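Amino acid ABC transporter, periplasmic amino acid-binding protein (Brucella ovis, PDB 4Z9N) binds glutathione in its ligand pocket and probably delivers this solute, or related amino acid compounds, to an ABC transporter of the cell membrane. Local coordinates at residues A9-D14 against Q219-W224; S13-K18 against S54-D59. One frame throughout, in Å; residues are numbered along the deposited sequence.

Contact 1 of 2, residues A9-D14 against Q219-W224; sequences ADTLSD and QGDARW. With NA (sodium ion), chain K.
The carboxylate of D221 reaches across to T11, and its OD2 accepts two hydrogen bonds there. T11 N donates to the syn lone pair of D221 OD2 (2.7 Å, 163°), and T11 OG1 to the anti side of the same oxygen (2.9 Å), somewhat out of the carboxylate plane; T11 OG1 also makes a weak hydrogen bond with R218. The other oxygen serves its own helix as N-cap, D221 OD1 accepting from W224 N at 3.1 Å from above the carboxylate plane. D10 does the same for helix 11-18, its OD1 accepting from S13 N. A water ties the two caps together: it donates to OD1 of both D10 and D221 and accepts from L12 N.

The apolar layer is the W224 indole. T11 CG2, anti to the backbone N, sits over one face, 3.7 Å from the centroid of the W224 five-membered ring in a CH-pi contact. L12 CD1 lies in the ring plane, 3.9 Å from W224 CZ3, while W224 NE1 hydrogen-bonds to D83 O. Q219 OE1 binds sodium at 2.5 Å, with D96, L101 and D102 of the same chain and D226 of the second subunit.

Two helix N-termini are thus joined by one carboxylate, D221, and by a water that also reaches D10; the helix N-H groups and dipoles probably help stabilise both negative charges.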
loop_
_atom_site.group_PDB
_atom_site.type_symbol
_atom_site.label_atom_id
_atom_site.label_comp_id
_atom_site.label_asym_id
_atom_site.label_seq_id
_atom_site.Cartn_x
_atom_site.Cartn_y
_atom_site.Cartn_z
ATOM N N ALA D 9 6.897 -20.149 -14.133
ATOM C CA ALA D 9 7.777 -19.777 -13.026
ATOM C C ALA D 9 7.125 -20.104 -11.680
ATOM O O ALA D 9 5.938 -19.840 -11.475
ATOM C CB ALA D 9 8.133 -18.302 -13.098
ATOM N N ASP D 10 7.917 -20.684 -10.779
ATOM C CA ASP D 10 7.450 -21.098 -9.459
ATOM C C ASP D 10 8.611 -21.012 -8.468
ATOM O O ASP D 10 9.272 -22.008 -8.175
ATOM C CB ASP D 10 6.887 -22.520 -9.513
ATOM C CG ASP D 10 6.100 -22.894 -8.270
ATOM O OD1 ASP D 10 6.153 -22.159 -7.256
ATOM O OD2 ASP D 10 5.432 -23.947 -8.314
ATOM N N THR D 11 8.865 -19.809 -7.974
ATOM C CA THR D 11 9.981 -19.570 -7.074
ATOM C C THR D 11 9.741 -20.264 -5.741
ATOM O O THR D 11 10.666 -20.794 -5.141
ATOM C CB THR D 11 10.210 -18.052 -6.860
ATOM O OG1 THR D 11 10.456 -17.426 -8.124
ATOM C CG2 THR D 11 11.393 -17.792 -5.956
ATOM N N LEU D 12 8.495 -20.271 -5.273
ATOM C CA LEU D 12 8.203 -20.960 -4.018
ATOM C C LEU D 12 8.681 -22.423 -4.067
ATOM O O LEU D 12 9.365 -22.896 -3.156
ATOM C CB LEU D 12 6.712 -20.909 -3.698
ATOM C CG LEU D 12 6.380 -21.583 -2.365
ATOM C CD1 LEU D 12 7.115 -20.890 -1.213
ATOM C CD2 LEU D 12 4.876 -21.572 -2.131
ATOM N N SER D 13 8.327 -23.127 -5.136
ATOM C CA SER D 13 8.704 -24.531 -5.277
ATOM C C SER D 13 10.218 -24.719 -5.317
ATOM O O SER D 13 10.757 -25.653 -4.715
ATOM C CB SER D 13 8.077 -25.126 -6.538
ATOM O OG SER D 13 8.457 -26.480 -6.700
ATOM N N ASP D 14 10.900 -23.831 -6.033
ATOM C CA ASP D 14 12.354 -23.902 -6.156
ATOM C C ASP D 14 13.048 -23.602 -4.836
ATOM O O ASP D 14 14.056 -24.222 -4.509
ATOM C CB ASP D 14 12.848 -22.945 -7.243
ATOM C CG ASP D 14 12.298 -23.293 -8.615
ATOM O OD1 ASP D 14 12.297 -22.411 -9.498
ATOM O OD2 ASP D 14 11.864 -24.444 -8.806
ATOM N N GLN D 219 8.626 -9.796 -11.674
ATOM C CA GLN D 219 7.303 -9.977 -12.284
ATOM C C GLN D 219 7.097 -11.416 -12.757
ATOM O O GLN D 219 8.054 -12.174 -12.907
ATOM C CB GLN D 219 7.118 -9.019 -13.471
ATOM C CG GLN D 219 7.001 -7.567 -13.051
ATOM C CD GLN D 219 6.807 -6.601 -14.214
ATOM O OE1 GLN D 219 6.455 -5.428 -14.009
ATOM N NE2 GLN D 219 7.037 -7.083 -15.437
ATOM N N GLY D 220 5.843 -11.799 -12.990
ATOM C CA GLY D 220 5.536 -13.085 -13.596
ATOM C C GLY D 220 5.471 -14.294 -12.671
ATOM O O GLY D 220 5.443 -15.433 -13.133
ATOM N N ASP D 221 5.452 -14.057 -11.364
ATOM C CA ASP D 221 5.292 -15.149 -10.412
ATOM C C ASP D 221 4.410 -14.662 -9.261
ATOM O O ASP D 221 4.910 -14.226 -8.219
ATOM C CB ASP D 221 6.661 -15.635 -9.910
ATOM C CG ASP D 221 6.579 -16.925 -9.120
ATOM O OD1 ASP D 221 5.472 -17.284 -8.645
ATOM O OD2 ASP D 221 7.634 -17.589 -8.963
ATOM N N ALA D 222 3.095 -14.715 -9.469
ATOM C CA ALA D 222 2.137 -14.181 -8.504
ATOM C C ALA D 222 2.181 -14.941 -7.188
ATOM O O ALA D 222 2.038 -14.342 -6.117
ATOM C CB ALA D 222 0.720 -14.212 -9.083
ATOM N N ARG D 223 2.380 -16.253 -7.268
ATOM C CA ARG D 223 2.418 -17.088 -6.072
ATOM C C ARG D 223 3.550 -16.651 -5.153
ATOM O O ARG D 223 3.369 -16.577 -3.933
ATOM C CB ARG D 223 2.588 -18.572 -6.443
ATOM N N TRP D 224 4.717 -16.373 -5.742
ATOM C CA TRP D 224 5.869 -15.927 -4.966
ATOM C C TRP D 224 5.657 -14.523 -4.390
ATOM O O TRP D 224 6.002 -14.267 -3.229
ATOM C CB TRP D 224 7.153 -15.962 -5.811
ATOM C CG TRP D 224 8.346 -15.563 -5.014
ATOM C CD1 TRP D 224 9.161 -14.498 -5.239
ATOM C CD2 TRP D 224 8.836 -16.204 -3.826
ATOM N NE1 TRP D 224 10.144 -14.438 -4.278
ATOM C CE2 TRP D 224 9.967 -15.479 -3.401
ATOM C CE3 TRP D 224 8.443 -17.337 -3.100
ATOM C CZ2 TRP D 224 10.705 -15.838 -2.271
ATOM C CZ3 TRP D 224 9.177 -17.694 -1.973
ATOM C CH2 TRP D 224 10.296 -16.950 -1.575
HETATM NA NA NA K . 5.854 -4.021 -12.064
HETATM O O HOH W 1 6.064 -19.230 -6.518
#

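Contact 2 of 2, residues S13-K18 against S54-D59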
loop_
_atom_site.group_PDB
_atom_site.type_symbol
_atom_site.label_atom_id
_atom_site.label_comp_id
_atom_site.label_asym_id
_atom_site.label_seq_id
_atom_site.Cartn_x
_atom_site.Cartn_y
_atom_site.Cartn_z
ATOM N N SER D 13 8.327 -23.127 -5.136
ATOM C CA SER D 13 8.704 -24.531 -5.277
ATOM C C SER D 13 10.218 -24.719 -5.317
ATOM O O SER D 13 10.757 -25.653 -4.715
ATOM C CB SER D 13 8.077 -25.126 -6.538
ATOM O OG SER D 13 8.457 -26.480 -6.700
ATOM N N ASP D 14 10.900 -23.831 -6.033
ATOM C CA ASP D 14 12.354 -23.902 -6.156
ATOM C C ASP D 14 13.048 -23.602 -4.836
ATOM O O ASP D 14 14.056 -24.222 -4.509
ATOM C CB ASP D 14 12.848 -22.945 -7.243
ATOM C CG ASP D 14 12.298 -23.293 -8.615
ATOM O OD1 ASP D 14 12.297 -22.411 -9.498
ATOM O OD2 ASP D 14 11.864 -24.444 -8.806
ATOM N N VAL D 15 12.493 -22.653 -4.082
ATOM C CA VAL D 15 13.007 -22.322 -2.759
ATOM C C VAL D 15 12.881 -23.529 -1.813
ATOM O O VAL D 15 13.825 -23.873 -1.104
ATOM C CB VAL D 15 12.288 -21.070 -2.190
ATOM C CG1 VAL D 15 12.547 -20.934 -0.693
ATOM C CG2 VAL D 15 12.730 -19.813 -2.957
ATOM N N LYS D 16 11.725 -24.186 -1.808
ATOM C CA LYS D 16 11.555 -25.344 -0.942
ATOM C C LYS D 16 12.463 -26.485 -1.380
ATOM O O LYS D 16 13.032 -27.180 -0.547
ATOM C CB LYS D 16 10.103 -25.814 -0.909
ATOM C CG LYS D 16 9.148 -24.767 -0.387
ATOM C CD LYS D 16 7.706 -25.112 -0.686
ATOM C CE LYS D 16 7.195 -26.154 0.277
ATOM N NZ LYS D 16 6.079 -26.948 -0.311
ATOM N N ALA D 17 12.603 -26.658 -2.689
ATOM C CA ALA D 17 13.469 -27.702 -3.231
ATOM C C ALA D 17 14.941 -27.518 -2.846
ATOM O O ALA D 17 15.612 -28.489 -2.521
ATOM C CB ALA D 17 13.331 -27.762 -4.739
ATOM N N LYS D 18 15.461 -26.292 -2.883
ATOM C CA LYS D 18 16.872 -26.119 -2.555
ATOM C C LYS D 18 17.046 -26.055 -1.035
ATOM O O LYS D 18 18.137 -26.309 -0.513
ATOM C CB LYS D 18 17.462 -24.889 -3.243
ATOM C CG LYS D 18 16.962 -23.560 -2.750
ATOM C CD LYS D 18 17.479 -22.424 -3.649
ATOM C CE LYS D 18 17.016 -21.064 -3.120
ATOM N NZ LYS D 18 17.406 -19.933 -4.010
ATOM N N SER D 54 11.001 -18.064 7.683
ATOM C CA SER D 54 10.218 -18.716 8.740
ATOM C C SER D 54 8.852 -19.144 8.219
ATOM O O SER D 54 8.382 -20.235 8.512
ATOM C CB SER D 54 10.052 -17.803 9.956
ATOM O OG SER D 54 11.289 -17.269 10.387
ATOM N N ALA D 55 8.224 -18.278 7.431
ATOM C CA ALA D 55 6.953 -18.609 6.790
ATOM C C ALA D 55 7.006 -19.916 6.009
ATOM O O ALA D 55 6.035 -20.673 5.966
ATOM C CB ALA D 55 6.528 -17.467 5.858
ATOM N N ILE D 56 8.144 -20.171 5.378
ATOM C CA ILE D 56 8.275 -21.284 4.454
ATOM C C ILE D 56 8.804 -22.521 5.141
ATOM O O ILE D 56 8.273 -23.616 4.947
ATOM C CB ILE D 56 9.188 -20.910 3.270
ATOM C CG1 ILE D 56 8.595 -19.734 2.491
ATOM C CG2 ILE D 56 9.423 -22.110 2.356
ATOM C CD1 ILE D 56 9.541 -19.173 1.428
ATOM N N PHE D 57 9.856 -22.339 5.938
ATOM C CA PHE D 57 10.601 -23.461 6.501
ATOM C C PHE D 57 10.395 -23.637 8.002
ATOM O O PHE D 57 10.806 -24.647 8.560
ATOM C CB PHE D 57 12.104 -23.293 6.220
ATOM C CG PHE D 57 12.455 -23.267 4.762
ATOM C CD1 PHE D 57 12.409 -24.427 4.004
ATOM C CD2 PHE D 57 12.854 -22.088 4.151
ATOM C CE1 PHE D 57 12.735 -24.405 2.651
ATOM C CE2 PHE D 57 13.194 -22.065 2.805
ATOM C CZ PHE D 57 13.131 -23.220 2.054
ATOM N N GLY D 58 9.773 -22.659 8.657
ATOM C CA GLY D 58 9.646 -22.693 10.105
ATOM C C GLY D 58 10.981 -22.557 10.822
ATOM O O GLY D 58 11.148 -23.004 11.959
ATOM N N ASP D 59 11.937 -21.933 10.140
ATOM C CA ASP D 59 13.298 -21.802 10.645
ATOM C C ASP D 59 13.892 -20.531 10.040
ATOM O O ASP D 59 14.163 -20.498 8.854
ATOM C CB ASP D 59 14.124 -23.045 10.270
ATOM C CG ASP D 59 15.555 -23.010 10.807
ATOM O OD1 ASP D 59 16.037 -21.940 11.233
ATOM O OD2 ASP D 59 16.213 -24.077 10.786
#
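V15 and F57 form the tight part of this contact between the ends of two helices. V15 CG1, anti to the backbone N (chi1 165°), meets the far end of the phenyl ring, 3.6 Å from F57 CZ and about as close to F57 CE2. The carbonyl oxygen of V15 approaches the same ring in its plane, at the edge, with V15 O 3.3 Å from F57 CZ; the slightly positive rim of an aromatic ring suits such a neighbour. F57 CG lies anti to its own carbonyl carbon (chi1 -62°), and although the CB bond does not aim at helix 11-18, the ring brings its end up to it. Within helix 44-57, I56 CG2 lies over the centre of one face of the ring, and so probably helps fix its position. I56 CD1 completes the apolar patch at 4.1 Å from V15 CG1.

The solvent side is looser. K16 touches with CA, near F57 CE1, and with CG, 3.8 Å from I56 CG2; a bend at chi3 (78°) belongs to a chain whose end leads away. No hydrogen bond joins the two segments. K18 makes no contact with 54-59; its NZ forms a salt bridge to D83.

G58, just past the end of helix 44-57, has positive phi, and its N still bonds to S54 O. That helix lies between the adjacent parallel strands 21-25 and 63-67, so the N-terminal helix packs apolar side chains on the helix of a beta-alpha-beta crossover in an alpha/beta lobe of a family 3 periplasmic binding protein.

How the contacts relate
Both contacts start from helix 11-18 and share S13 and D14; their centres lie 13 Å apart, about 21 Å from the centre of the chain and on the same side of it. Contact 1 joins the beginning of this helix to the start of helix 222-240, some 200 residues on, whereas contact 2 joins its later turns to the end of helix 44-57. The two meet in one apolar cluster: W224 CZ3 is 3.7 Å from I56 CD1, L12 also reaches I56, and W224 touches V15. Helix 11-18 therefore packs on both the crossover helix 44-57 and helix 222-240, tying the N-terminus of the chain to that lobe.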